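Local structure of aspartate-semialdehyde dehydrogenase (Candida albicans, 3HSK) at residues G271-I276 with K352-S357. The protein catalyses the NADPH-dependent reductive dephosphorylation of 4-phospho-L-aspartate to L-aspartate semialdehyde, the second step toward methionine and threonine. Residues are numbered along the deposited sequence; the frame is centred on the assembly and turned at random.
Sequences GHTECI and KMVVLS
Ile-276 and Met-353 meet obliquely on one face of two antiparallel strands, with Ile-276 CG1 3.6 Å from Met-353 CG. Met-353 CG lies between its backbone N and carbonyl carbon (chi1 63°), which brings it beside the isoleucine; Leu-177 of helix 172-188 packs on Ile-276, and Val-340 of strand 338-345 on Met-353. The same two residues exchange backbone hydrogen bonds in both directions, as do Glu-274 and Val-355 (Glu-274 N to Val-355 O and Val-355 N to Glu-274 O, both 2.8 Å). Glu-274 OE1 is hydrogen-bonded to Thr-196 OG1 on strand 191-199, which flanks strand 273-280 on its other side. On the reverse face Thr-273 CG2 rests on Val-354 CG1 at 3.6 Å. The end at His-272 is looser and partly exposed. Ser-357 N donates to His-272 O (3.0 Å, 167° at the hydrogen), while Ser-357 OG lies 2.6 Å from a water that also accepts a bond from His-272 N. That water sits above one face of the imidazole, toward its rim. The ring reaches Cys-172 and Ser-173, placing the predicted proton acceptor, just ahead of strand 273-280, beside the predicted acyl-thioester cysteine in an aspartate-semialdehyde dehydrogenase active site.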
loop_
_atom_site.group_PDB
_atom_site.type_symbol
_atom_site.label_atom_id
_atom_site.label_comp_id
_atom_site.label_asym_id
_atom_site.label_seq_id
_atom_site.Cartn_x
_atom_site.Cartn_y
_atom_site.Cartn_z
ATOM N N GLY A 271 -6.560 -11.534 5.737
ATOM C CA GLY A 271 -6.755 -11.152 4.335
ATOM C C GLY A 271 -5.722 -10.162 3.850
ATOM O O GLY A 271 -5.720 -9.011 4.290
ATOM N N HIS A 272 -4.841 -10.601 2.949
ATOM C CA HIS A 272 -3.814 -9.721 2.384
ATOM C C HIS A 272 -4.373 -8.928 1.212
ATOM O O HIS A 272 -5.021 -9.486 0.331
ATOM C CB HIS A 272 -2.584 -10.506 1.907
ATOM C CG HIS A 272 -1.921 -11.327 2.973
ATOM N ND1 HIS A 272 -1.376 -12.569 2.719
ATOM C CD2 HIS A 272 -1.717 -11.091 4.290
ATOM C CE1 HIS A 272 -0.863 -13.060 3.833
ATOM N NE2 HIS A 272 -1.059 -12.184 4.802
ATOM N N THR A 273 -4.102 -7.629 1.214
ATOM C CA THR A 273 -4.470 -6.735 0.129
ATOM C C THR A 273 -3.197 -6.357 -0.630
ATOM O O THR A 273 -2.149 -6.125 -0.020
ATOM C CB THR A 273 -5.185 -5.463 0.658
ATOM O OG1 THR A 273 -6.368 -5.838 1.381
ATOM C CG2 THR A 273 -5.591 -4.525 -0.487
ATOM N N GLU A 274 -3.286 -6.323 -1.960
ATOM C CA GLU A 274 -2.174 -5.894 -2.799
ATOM C C GLU A 274 -2.668 -4.881 -3.824
ATOM O O GLU A 274 -3.631 -5.138 -4.555
ATOM C CB GLU A 274 -1.500 -7.090 -3.499
ATOM C CG GLU A 274 -1.014 -8.170 -2.538
ATOM C CD GLU A 274 -0.135 -9.228 -3.186
ATOM O OE1 GLU A 274 0.691 -8.904 -4.069
ATOM O OE2 GLU A 274 -0.266 -10.397 -2.779
ATOM N N CYS A 275 -2.010 -3.729 -3.845
ATOM C CA CYS A 275 -2.259 -2.686 -4.819
ATOM C C CYS A 275 -1.256 -2.869 -5.944
ATOM O O CYS A 275 -0.061 -2.573 -5.784
ATOM C CB CYS A 275 -2.122 -1.308 -4.167
ATOM S SG CYS A 275 -3.419 -0.986 -2.940
ATOM N N ILE A 276 -1.735 -3.388 -7.073
ATOM C CA ILE A 276 -0.826 -3.786 -8.149
ATOM C C ILE A 276 -0.940 -2.930 -9.405
ATOM O O ILE A 276 -1.975 -2.302 -9.658
ATOM C CB ILE A 276 -0.927 -5.313 -8.487
ATOM C CG1 ILE A 276 -2.153 -5.623 -9.357
ATOM C CG2 ILE A 276 -0.906 -6.158 -7.199
ATOM C CD1 ILE A 276 -2.092 -6.982 -10.065
ATOM N N LYS A 352 -4.023 -0.741 -13.252
ATOM C CA LYS A 352 -3.885 -0.957 -11.826
ATOM C C LYS A 352 -5.171 -1.539 -11.270
ATOM O O LYS A 352 -6.241 -1.356 -11.848
ATOM C CB LYS A 352 -3.458 0.320 -11.086
ATOM C CG LYS A 352 -4.330 1.553 -11.297
ATOM C CD LYS A 352 -3.647 2.776 -10.652
ATOM C CE LYS A 352 -4.312 4.088 -11.033
ATOM N NZ LYS A 352 -3.528 5.259 -10.537
ATOM N N MET A 353 -5.048 -2.266 -10.164
ATOM C CA MET A 353 -6.174 -2.940 -9.521
ATOM C C MET A 353 -5.807 -3.334 -8.086
ATOM O O MET A 353 -4.642 -3.257 -7.692
ATOM C CB MET A 353 -6.613 -4.171 -10.325
ATOM C CG MET A 353 -5.559 -5.271 -10.455
ATOM S SD MET A 353 -5.945 -6.487 -11.736
ATOM C CE MET A 353 -5.602 -5.479 -13.185
ATOM N N VAL A 354 -6.806 -3.757 -7.322
ATOM C CA VAL A 354 -6.634 -4.101 -5.919
ATOM C C VAL A 354 -7.009 -5.565 -5.743
ATOM O O VAL A 354 -8.088 -5.986 -6.173
ATOM C CB VAL A 354 -7.523 -3.207 -5.003
ATOM C CG1 VAL A 354 -7.306 -3.545 -3.530
ATOM C CG2 VAL A 354 -7.237 -1.733 -5.250
ATOM N N VAL A 355 -6.119 -6.329 -5.108
ATOM C CA VAL A 355 -6.283 -7.773 -4.959
ATOM C C VAL A 355 -6.406 -8.163 -3.489
ATOM O O VAL A 355 -5.575 -7.782 -2.659
ATOM C CB VAL A 355 -5.089 -8.543 -5.581
ATOM C CG1 VAL A 355 -5.298 -10.043 -5.493
ATOM C CG2 VAL A 355 -4.864 -8.132 -7.027
ATOM N N LEU A 356 -7.451 -8.923 -3.175
ATOM C CA LEU A 356 -7.621 -9.503 -1.850
ATOM C C LEU A 356 -7.451 -11.002 -1.968
ATOM O O LEU A 356 -8.219 -11.674 -2.662
ATOM C CB LEU A 356 -9.002 -9.181 -1.268
ATOM C CG LEU A 356 -9.413 -9.860 0.047
ATOM C CD1 LEU A 356 -8.509 -9.444 1.216
ATOM C CD2 LEU A 356 -10.876 -9.565 0.371
ATOM N N SER A 357 -6.431 -11.514 -1.295
ATOM C CA SER A 357 -6.166 -12.933 -1.285
ATOM C C SER A 357 -7.157 -13.635 -0.364
ATOM O O SER A 357 -7.707 -13.023 0.555
ATOM C CB SER A 357 -4.737 -13.190 -0.835
ATOM O OG SER A 357 -4.590 -12.857 0.526
HETATM O O HOH W 1 -5.314 -13.843 2.868
#